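Local coordinates for aminotransferase, class I and II (Erwinia tasmaniensis, PDB 5Z0Q), which is a pyridoxal-5'-phosphate-binding protein of the class I and II aminotransferase family, also called OvoB, at residues Gln116-Thr122 / Gln138-Leu144; Lys167-Asn173 / Leu199-Glu205. The contacts are given in a common frame with arbitrary orientation. Numbering follows the deposited sequence.

Interaction 1 (Gln116-Thr122 / Gln138-Leu144); sequences QSTVSAT and QHLSAAL
Two parallel strands of a beta-alpha-beta unit, with helix 127-134 as the crossover, meet where Gln116-Thr122 runs beside Gln138-Leu144 in the large sheet of the aminotransferase fold. Their axes approach to 4.4 Å at -37°, a strong twist, and Thr118 to Thr122 pair in order with His139 to Ala143. Extended backbones exchange six hydrogen bonds: Thr118 N to Gln138 O (3.2 Å), Leu140 N to Thr118 O (2.8 Å), Ser120 N to Leu140 O (3.1 Å), Ala142 N to Ser120 O (3.0 Å), Thr122 N to Ala142 O (3.1 Å) and Leu144 N to Thr122 O (2.9 Å). Apolar contact is modest: Val119 CG2 lies 4.3 Å from Leu140 CB, Ala121 CB 3.8 Å from Leu144 CD2. His139 (chi1 t, chi2 68°) shares a face with Thr118 and Ser120, where Phe129 and Pro132 of helix 127-134 touch it. At its ring edge, Ser120 OG (p) is hydrogen-bonded with His139 NE2 at 2.6 Å, and Thr118 OG1 (p) with His139 ND1 at a very short 2.4 Å.

Interaction 2 (Lys167-Asn173 / Leu199-Glu205); sequences KLLLLCN and LLVCSDE. With PLP (pyridoxal-5'-phosphate), chain M.
A buried pairing of parallel strands in the middle of the large mixed sheet joins Lys167-Asn173 to Leu199-Glu205, the two strands of a beta-alpha-beta unit whose crossover is helix 184-197. It illustrates a general principle of such sheets: an apolar body carries polar residues to a ligand site at the C-terminal strand ends. The axes approach to 4.5 Å and cross at -23°; Leu168 to Cys172 pair in order with Leu200 to Asp204. Six backbone hydrogen bonds set this register: Leu200 N to Lys167 O (2.8 Å), Leu169 N to Leu200 O (2.4 Å, very short), Cys202 N to Leu169 O (2.8 Å), Leu171 N to Cys202 O (2.9 Å), Asp204 N to Leu171 O (3.1 Å) and Asn173 N to Asp204 O (3.0 Å).

On the face of Leu168 and Leu170, against helix 101-111, Leu168 CD1 (chi1 t, chi2 p) reaches Leu200 CB at 3.7 Å, and Leu170 CD2 (chi1 m, chi2 t) reaches Cys202 CB at 3.6 Å. The other face, toward helix 184-197, packs Leu171 CD1 on Val201 CG1 at 3.7 Å. Further along the same face, Ser203 OG donates to Glu205 OE1 (2.9 Å), which also accepts from Phe221 N.

Cys172 and Asp204, paired on the first face with t chi1 rotamers, belong to the pyridoxal-5'-phosphate pocket. Cys172 SG is 4.0 Å from PLP C2A, the ring methyl carbon, while Asp204 OD2 lies 3.0 Å from PLP N1. A carboxylate so close to the pyridine nitrogen is consistent with a protonated ring nitrogen, as in fold-type I PLP enzymes generally.

Followed from the N terminus, the chain lays down strand 117-122, runs back through helix 127-134 and enters strand 139-146 parallel to the first, so interaction 1 closes first. Interaction 2 opens only afterwards: strand 166-172 leads through helix 184-197 to strand 200-204. The loops are in series, neither enclosing nor crossing the other, yet share one sheet, in strand order 200-204, 166-172, 117-122, 139-146. The seam between them pairs 117-122 with 166-172, where Val119 N lies 3.0 Å from Leu168 O and Val119 O 2.7 Å from Leu170 N, both probable hydrogen bonds. Interaction 2 ties together the sheet's middle, where Cys172 and Asp204 reach the pyridoxal-5'-phosphate pocket; interaction 1 continues toward marginal strand 151-152.

Interaction 1 (Gln116-Thr122 / Gln138-Leu144)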
ATOM      1  N   GLN A 116     -17.135 -22.272  -1.657  1.00 40.60           N
ATOM      2  CA  GLN A 116     -16.109 -22.748  -2.569  1.00 35.79           C
ATOM      3  C   GLN A 116     -14.738 -22.739  -1.900  1.00 35.94           C
ATOM      4  O   GLN A 116     -14.487 -21.994  -0.949  1.00 42.27           O
ATOM      5  CB  GLN A 116     -16.086 -21.899  -3.843  1.00 37.82           C
ATOM      6  CG  GLN A 116     -17.345 -22.032  -4.684  1.00 41.39           C
ATOM      7  CD  GLN A 116     -17.348 -21.112  -5.887  1.00 46.99           C
ATOM      8  OE1 GLN A 116     -16.807 -20.006  -5.841  1.00 47.77           O
ATOM      9  NE2 GLN A 116     -17.958 -21.565  -6.976  1.00 49.28           N
ATOM     10  N   SER A 117     -13.849 -23.582  -2.416  1.00 28.57           N
ATOM     11  CA  SER A 117     -12.538 -23.804  -1.827  1.00 33.50           C
ATOM     12  C   SER A 117     -11.438 -23.459  -2.822  1.00 30.41           C
ATOM     13  O   SER A 117     -11.685 -23.215  -4.007  1.00 24.33           O
ATOM     14  CB  SER A 117     -12.384 -25.259  -1.362  1.00 34.43           C
ATOM     15  OG  SER A 117     -12.409 -26.156  -2.458  1.00 31.88           O
ATOM     16  N   THR A 118     -10.206 -23.445  -2.317  1.00 28.83           N
ATOM     17  CA  THR A 118      -9.018 -23.206  -3.119  1.00 26.73           C
ATOM     18  C   THR A 118      -8.129 -24.443  -3.104  1.00 30.93           C
ATOM     19  O   THR A 118      -8.197 -25.273  -2.192  1.00 29.43           O
ATOM     20  CB  THR A 118      -8.226 -21.994  -2.606  1.00 25.88           C
ATOM     21  OG1 THR A 118      -7.759 -22.254  -1.278  1.00 28.79           O
ATOM     22  CG2 THR A 118      -9.097 -20.748  -2.596  1.00 26.22           C
ATOM     23  N   VAL A 119      -7.293 -24.562  -4.134  1.00 24.79           N
ATOM     24  CA  VAL A 119      -6.355 -25.670  -4.270  1.00 22.71           C
ATOM     25  C   VAL A 119      -4.965 -25.103  -4.510  1.00 24.45           C
ATOM     26  O   VAL A 119      -4.792 -24.179  -5.312  1.00 30.71           O
ATOM     27  CB  VAL A 119      -6.746 -26.624  -5.418  1.00 24.99           C
ATOM     28  CG1 VAL A 119      -5.871 -27.871  -5.393  1.00 20.55           C
ATOM     29  CG2 VAL A 119      -8.208 -26.995  -5.331  1.00 24.49           C
ATOM     30  N   SER A 120      -3.975 -25.662  -3.819  1.00 23.26           N
ATOM     31  CA  SER A 120      -2.585 -25.287  -4.030  1.00 29.00           C
ATOM     32  C   SER A 120      -1.704 -26.470  -3.657  1.00 27.50           C
ATOM     33  O   SER A 120      -2.188 -27.527  -3.242  1.00 30.11           O
ATOM     34  CB  SER A 120      -2.210 -24.043  -3.218  1.00 29.25           C
ATOM     35  OG  SER A 120      -2.006 -24.373  -1.856  1.00 28.28           O
ATOM     36  N   ALA A 121      -0.400 -26.284  -3.811  1.00 27.76           N
ATOM     37  CA  ALA A 121       0.568 -27.289  -3.411  1.00 27.84           C
ATOM     38  C   ALA A 121       0.979 -27.073  -1.958  1.00 29.71           C
ATOM     39  O   ALA A 121       0.735 -26.019  -1.367  1.00 26.51           O
ATOM     40  CB  ALA A 121       1.799 -27.247  -4.318  1.00 25.21           C
ATOM     41  N   THR A 122       1.599 -28.103  -1.380  1.00 29.92           N
ATOM     42  CA  THR A 122       2.188 -28.005  -0.055  1.00 25.28           C
ATOM     43  C   THR A 122       3.509 -28.766  -0.108  1.00 24.42           C
ATOM     44  O   THR A 122       3.551 -29.896  -0.630  1.00 24.51           O
ATOM     45  CB  THR A 122       1.279 -28.554   1.051  1.00 22.59           C
ATOM     46  OG1 THR A 122       2.007 -28.619   2.285  1.00 29.01           O
ATOM     47  CG2 THR A 122       0.751 -29.934   0.695  1.00 29.29           C
ATOM     48  N   GLN A 138     -12.177 -22.828   2.900  1.00 38.54           N
ATOM     49  CA  GLN A 138     -11.410 -24.039   3.149  1.00 36.70           C
ATOM     50  C   GLN A 138     -10.432 -24.274   2.002  1.00 33.17           C
ATOM     51  O   GLN A 138     -10.651 -23.835   0.869  1.00 30.06           O
ATOM     52  CB  GLN A 138     -12.337 -25.244   3.327  1.00 37.56           C
ATOM     53  CG  GLN A 138     -13.092 -25.680   2.076  1.00 54.75           C
ATOM     54  CD  GLN A 138     -14.312 -24.821   1.772  1.00 60.66           C
ATOM     55  OE1 GLN A 138     -14.288 -23.599   1.934  1.00 53.79           O
ATOM     56  NE2 GLN A 138     -15.388 -25.462   1.328  1.00 42.64           N
ATOM     57  N   HIS A 139      -9.334 -24.961   2.306  1.00 35.59           N
ATOM     58  CA  HIS A 139      -8.219 -25.092   1.377  1.00 32.26           C
ATOM     59  C   HIS A 139      -7.858 -26.559   1.200  1.00 39.33           C
ATOM     60  O   HIS A 139      -7.764 -27.302   2.182  1.00 40.70           O
ATOM     61  CB  HIS A 139      -7.002 -24.303   1.875  1.00 32.48           C
ATOM     62  CG  HIS A 139      -5.878 -24.238   0.890  1.00 29.18           C
ATOM     63  ND1 HIS A 139      -5.963 -23.533  -0.291  1.00 35.52           N
ATOM     64  CD2 HIS A 139      -4.640 -24.788   0.913  1.00 26.75           C
ATOM     65  CE1 HIS A 139      -4.827 -23.653  -0.955  1.00 32.50           C
ATOM     66  NE2 HIS A 139      -4.008 -24.409  -0.247  1.00 31.29           N
ATOM     67  N   LEU A 140      -7.652 -26.966  -0.050  1.00 30.91           N
ATOM     68  CA  LEU A 140      -7.223 -28.315  -0.391  1.00 28.52           C
ATOM     69  C   LEU A 140      -5.758 -28.279  -0.808  1.00 29.08           C
ATOM     70  O   LEU A 140      -5.381 -27.506  -1.694  1.00 31.37           O
ATOM     71  CB  LEU A 140      -8.080 -28.899  -1.516  1.00 30.14           C
ATOM     72  CG  LEU A 140      -7.692 -30.297  -2.005  1.00 31.12           C
ATOM     73  CD1 LEU A 140      -7.836 -31.315  -0.888  1.00 34.72           C
ATOM     74  CD2 LEU A 140      -8.525 -30.702  -3.211  1.00 32.43           C
ATOM     75  N   SER A 141      -4.943 -29.115  -0.173  1.00 38.12           N
ATOM     76  CA  SER A 141      -3.502 -29.125  -0.388  1.00 29.14           C
ATOM     77  C   SER A 141      -3.083 -30.437  -1.035  1.00 32.69           C
ATOM     78  O   SER A 141      -3.487 -31.514  -0.585  1.00 35.69           O
ATOM     79  CB  SER A 141      -2.755 -28.927   0.933  1.00 22.72           C
ATOM     80  OG  SER A 141      -3.216 -27.771   1.609  1.00 36.73           O
ATOM     81  N   ALA A 142      -2.273 -30.342  -2.086  1.00 33.47           N
ATOM     82  CA  ALA A 142      -1.703 -31.498  -2.764  1.00 32.16           C
ATOM     83  C   ALA A 142      -0.207 -31.530  -2.483  1.00 28.82           C
ATOM     84  O   ALA A 142       0.508 -30.576  -2.807  1.00 32.99           O
ATOM     85  CB  ALA A 142      -1.971 -31.446  -4.268  1.00 35.02           C
ATOM     86  N   ALA A 143       0.260 -32.622  -1.886  1.00 26.71           N
ATOM     87  CA  ALA A 143       1.646 -32.701  -1.450  1.00 32.02           C
ATOM     88  C   ALA A 143       2.594 -32.778  -2.639  1.00 33.31           C
ATOM     89  O   ALA A 143       2.355 -33.514  -3.601  1.00 38.14           O
ATOM     90  CB  ALA A 143       1.849 -33.912  -0.542  1.00 33.01           C
ATOM     91  N   LEU A 144       3.675 -32.005  -2.569  1.00 28.61           N
ATOM     92  CA  LEU A 144       4.741 -32.120  -3.553  1.00 28.19           C
ATOM     93  C   LEU A 144       5.547 -33.386  -3.299  1.00 29.84           C
ATOM     94  O   LEU A 144       5.861 -33.720  -2.153  1.00 35.78           O
ATOM     95  CB  LEU A 144       5.658 -30.899  -3.500  1.00 26.65           C
ATOM     96  CG  LEU A 144       5.064 -29.564  -3.948  1.00 32.64           C
ATOM     97  CD1 LEU A 144       6.115 -28.470  -3.885  1.00 23.89           C
ATOM     98  CD2 LEU A 144       4.497 -29.682  -5.351  1.00 32.80           C
TER

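Interaction 2 (Lys167-Asn173 / Leu199-Glu205)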
ATOM      1  N   LYS A 167     -12.673 -24.072  -6.700  1.00 27.65           N
ATOM      2  CA  LYS A 167     -12.983 -22.984  -7.621  1.00 32.15           C
ATOM      3  C   LYS A 167     -11.736 -22.241  -8.091  1.00 27.28           C
ATOM      4  O   LYS A 167     -11.653 -21.842  -9.257  1.00 32.52           O
ATOM      5  CB  LYS A 167     -13.957 -22.007  -6.959  1.00 37.52           C
ATOM      6  CG  LYS A 167     -14.349 -20.817  -7.823  1.00 42.40           C
ATOM      7  CD  LYS A 167     -14.987 -21.257  -9.130  1.00 42.50           C
ATOM      8  CE  LYS A 167     -15.987 -20.220  -9.624  1.00 48.22           C
ATOM      9  NZ  LYS A 167     -15.428 -18.839  -9.594  1.00 50.91           N
ATOM     10  N   LEU A 168     -10.766 -22.046  -7.201  1.00 27.78           N
ATOM     11  CA  LEU A 168      -9.586 -21.238  -7.492  1.00 25.28           C
ATOM     12  C   LEU A 168      -8.334 -22.071  -7.264  1.00 23.21           C
ATOM     13  O   LEU A 168      -8.115 -22.579  -6.160  1.00 25.78           O
ATOM     14  CB  LEU A 168      -9.561 -19.977  -6.624  1.00 24.81           C
ATOM     15  CG  LEU A 168      -8.392 -19.012  -6.823  1.00 21.79           C
ATOM     16  CD1 LEU A 168      -8.315 -18.543  -8.265  1.00 21.87           C
ATOM     17  CD2 LEU A 168      -8.518 -17.826  -5.879  1.00 22.33           C
ATOM     18  N   LEU A 169      -7.514 -22.202  -8.303  1.00 24.41           N
ATOM     19  CA  LEU A 169      -6.257 -22.937  -8.233  1.00 20.36           C
ATOM     20  C   LEU A 169      -5.114 -21.949  -8.038  1.00 24.28           C
ATOM     21  O   LEU A 169      -4.914 -21.053  -8.865  1.00 29.40           O
ATOM     22  CB  LEU A 169      -6.038 -23.768  -9.497  1.00 27.49           C
ATOM     23  CG  LEU A 169      -4.679 -24.461  -9.614  1.00 25.78           C
ATOM     24  CD1 LEU A 169      -4.497 -25.485  -8.504  1.00 23.78           C
ATOM     25  CD2 LEU A 169      -4.516 -25.110 -10.979  1.00 22.47           C
ATOM     26  N   LEU A 170      -4.364 -22.116  -6.951  1.00 27.89           N
ATOM     27  CA  LEU A 170      -3.255 -21.231  -6.613  1.00 26.52           C
ATOM     28  C   LEU A 170      -1.947 -21.919  -6.989  1.00 26.81           C
ATOM     29  O   LEU A 170      -1.550 -22.901  -6.353  1.00 31.97           O
ATOM     30  CB  LEU A 170      -3.284 -20.874  -5.129  1.00 27.12           C
ATOM     31  CG  LEU A 170      -4.563 -20.213  -4.611  1.00 26.33           C
ATOM     32  CD1 LEU A 170      -4.438 -19.901  -3.132  1.00 29.79           C
ATOM     33  CD2 LEU A 170      -4.876 -18.953  -5.397  1.00 29.49           C
ATOM     34  N   LEU A 171      -1.279 -21.401  -8.016  1.00 28.96           N
ATOM     35  CA  LEU A 171      -0.015 -21.939  -8.491  1.00 24.19           C
ATOM     36  C   LEU A 171       1.131 -21.003  -8.129  1.00 27.72           C
ATOM     37  O   LEU A 171       0.928 -19.836  -7.781  1.00 29.93           O
ATOM     38  CB  LEU A 171      -0.044 -22.164 -10.006  1.00 24.97           C
ATOM     39  CG  LEU A 171      -1.053 -23.185 -10.532  1.00 27.04           C
ATOM     40  CD1 LEU A 171      -0.919 -23.329 -12.039  1.00 25.50           C
ATOM     41  CD2 LEU A 171      -0.871 -24.525  -9.838  1.00 25.36           C
ATOM     42  N   CYS A 172       2.349 -21.534  -8.223  1.00 24.27           N
ATOM     43  CA  CYS A 172       3.551 -20.777  -7.888  1.00 26.87           C
ATOM     44  C   CYS A 172       4.677 -21.277  -8.780  1.00 23.77           C
ATOM     45  O   CYS A 172       5.196 -22.375  -8.565  1.00 27.33           O
ATOM     46  CB  CYS A 172       3.901 -20.935  -6.409  1.00 28.30           C
ATOM     47  SG  CYS A 172       5.287 -19.927  -5.840  1.00 30.30           S
ATOM     48  N   ASN A 173       5.049 -20.477  -9.782  1.00 22.48           N
ATOM     49  CA  ASN A 173       6.072 -20.867 -10.746  1.00 22.12           C
ATOM     50  C   ASN A 173       6.983 -19.684 -11.059  1.00 21.97           C
ATOM     51  O   ASN A 173       6.537 -18.711 -11.679  1.00 24.15           O
ATOM     52  CB  ASN A 173       5.425 -21.397 -12.026  1.00 23.27           C
ATOM     53  CG  ASN A 173       6.445 -21.821 -13.064  1.00 20.75           C
ATOM     54  OD1 ASN A 173       7.586 -22.147 -12.736  1.00 26.90           O
ATOM     55  ND2 ASN A 173       6.036 -21.820 -14.327  1.00 21.28           N
ATOM     56  N   LEU A 199     -11.613 -24.455 -13.093  1.00 33.45           N
ATOM     57  CA  LEU A 199     -11.058 -23.674 -12.001  1.00 31.92           C
ATOM     58  C   LEU A 199     -10.422 -22.397 -12.532  1.00 32.43           C
ATOM     59  O   LEU A 199      -9.962 -22.340 -13.677  1.00 29.05           O
ATOM     60  CB  LEU A 199     -10.008 -24.475 -11.226  1.00 30.92           C
ATOM     61  CG  LEU A 199     -10.422 -25.820 -10.632  1.00 29.59           C
ATOM     62  CD1 LEU A 199      -9.251 -26.452  -9.895  1.00 28.68           C
ATOM     63  CD2 LEU A 199     -11.612 -25.651  -9.708  1.00 24.73           C
ATOM     64  N   LEU A 200     -10.402 -21.373 -11.687  1.00 30.23           N
ATOM     65  CA  LEU A 200      -9.619 -20.176 -11.947  1.00 29.99           C
ATOM     66  C   LEU A 200      -8.215 -20.359 -11.383  1.00 36.21           C
ATOM     67  O   LEU A 200      -8.018 -21.019 -10.359  1.00 36.67           O
ATOM     68  CB  LEU A 200     -10.289 -18.947 -11.333  1.00 25.28           C
ATOM     69  CG  LEU A 200     -11.658 -18.596 -11.917  1.00 31.07           C
ATOM     70  CD1 LEU A 200     -12.324 -17.488 -11.118  1.00 21.60           C
ATOM     71  CD2 LEU A 200     -11.522 -18.198 -13.380  1.00 28.28           C
ATOM     72  N   VAL A 201      -7.234 -19.779 -12.067  1.00 35.00           N
ATOM     73  CA  VAL A 201      -5.829 -19.978 -11.739  1.00 30.59           C
ATOM     74  C   VAL A 201      -5.224 -18.652 -11.304  1.00 29.87           C
ATOM     75  O   VAL A 201      -5.461 -17.615 -11.931  1.00 30.88           O
ATOM     76  CB  VAL A 201      -5.049 -20.569 -12.932  1.00 28.11           C
ATOM     77  CG1 VAL A 201      -3.605 -20.838 -12.543  1.00 27.82           C
ATOM     78  CG2 VAL A 201      -5.722 -21.838 -13.422  1.00 33.62           C
ATOM     79  N   CYS A 202      -4.452 -18.688 -10.221  1.00 34.17           N
ATOM     80  CA  CYS A 202      -3.694 -17.532  -9.742  1.00 31.40           C
ATOM     81  C   CYS A 202      -2.227 -17.945  -9.703  1.00 32.48           C
ATOM     82  O   CYS A 202      -1.791 -18.631  -8.773  1.00 31.60           O
ATOM     83  CB  CYS A 202      -4.188 -17.069  -8.376  1.00 28.92           C
ATOM     84  SG  CYS A 202      -3.346 -15.602  -7.736  1.00 30.90           S
ATOM     85  N   SER A 203      -1.471 -17.533 -10.717  1.00 31.10           N
ATOM     86  CA  SER A 203      -0.079 -17.930 -10.877  1.00 32.29           C
ATOM     87  C   SER A 203       0.827 -16.850 -10.296  1.00 31.01           C
ATOM     88  O   SER A 203       0.843 -15.716 -10.786  1.00 31.95           O
ATOM     89  CB  SER A 203       0.247 -18.172 -12.351  1.00 30.15           C
ATOM     90  OG  SER A 203       1.580 -18.624 -12.519  1.00 33.40           O
ATOM     91  N   ASP A 204       1.577 -17.206  -9.256  1.00 30.65           N
ATOM     92  CA  ASP A 204       2.538 -16.302  -8.634  1.00 30.57           C
ATOM     93  C   ASP A 204       3.887 -16.512  -9.308  1.00 29.05           C
ATOM     94  O   ASP A 204       4.528 -17.551  -9.120  1.00 33.16           O
ATOM     95  CB  ASP A 204       2.621 -16.554  -7.130  1.00 36.72           C
ATOM     96  CG  ASP A 204       3.362 -15.454  -6.386  1.00 39.22           C
ATOM     97  OD1 ASP A 204       4.341 -14.905  -6.932  1.00 45.26           O
ATOM     98  OD2 ASP A 204       2.961 -15.138  -5.246  1.00 46.14           O
ATOM     99  N   GLU A 205       4.321 -15.525 -10.089  1.00 33.29           N
ATOM    100  CA  GLU A 205       5.554 -15.650 -10.853  1.00 35.17           C
ATOM    101  C   GLU A 205       6.542 -14.557 -10.461  1.00 33.04           C
ATOM    102  O   GLU A 205       7.122 -13.890 -11.322  1.00 37.07           O
ATOM    103  CB  GLU A 205       5.242 -15.612 -12.351  1.00 30.00           C
ATOM    104  CG  GLU A 205       4.099 -16.547 -12.740  1.00 28.58           C
ATOM    105  CD  GLU A 205       3.853 -16.615 -14.235  1.00 36.23           C
ATOM    106  OE1 GLU A 205       3.156 -17.555 -14.674  1.00 32.12           O
ATOM    107  OE2 GLU A 205       4.354 -15.736 -14.969  1.00 39.11           O
TER
HETATM  108  N1  PLP M 401       5.299 -14.259  -3.661  1.00 34.00           N
HETATM  109  C2  PLP M 401       6.253 -15.199  -3.325  1.00 34.69           C
HETATM  110  C2A PLP M 401       6.080 -16.628  -3.751  1.00 34.89           C
HETATM  111  C3  PLP M 401       7.375 -14.824  -2.596  1.00 36.53           C
HETATM  112  O3  PLP M 401       8.321 -15.758  -2.264  1.00 36.52           O
HETATM  113  C4  PLP M 401       7.536 -13.499  -2.204  1.00 42.98           C
HETATM  114  C4A PLP M 401       8.822 -13.054  -1.573  1.00 41.52           C
HETATM  115  C5  PLP M 401       6.570 -12.558  -2.541  1.00 44.62           C
HETATM  116  C6  PLP M 401       5.453 -12.943  -3.273  1.00 39.34           C
HETATM  117  C5A PLP M 401       6.755 -11.120  -2.110  1.00 45.84           C
HETATM  118  O4P PLP M 401       5.519 -10.443  -2.060  1.00 42.80           O
HETATM  119  P   PLP M 401       5.437  -8.996  -1.359  1.00 47.94           P
HETATM  120  O1P PLP M 401       6.094  -9.059   0.000  1.00 46.57           O
HETATM  121  O2P PLP M 401       3.993  -8.580  -1.203  1.00 41.25           O
HETATM  122  O3P PLP M 401       6.164  -8.000  -2.231  1.00 44.89           O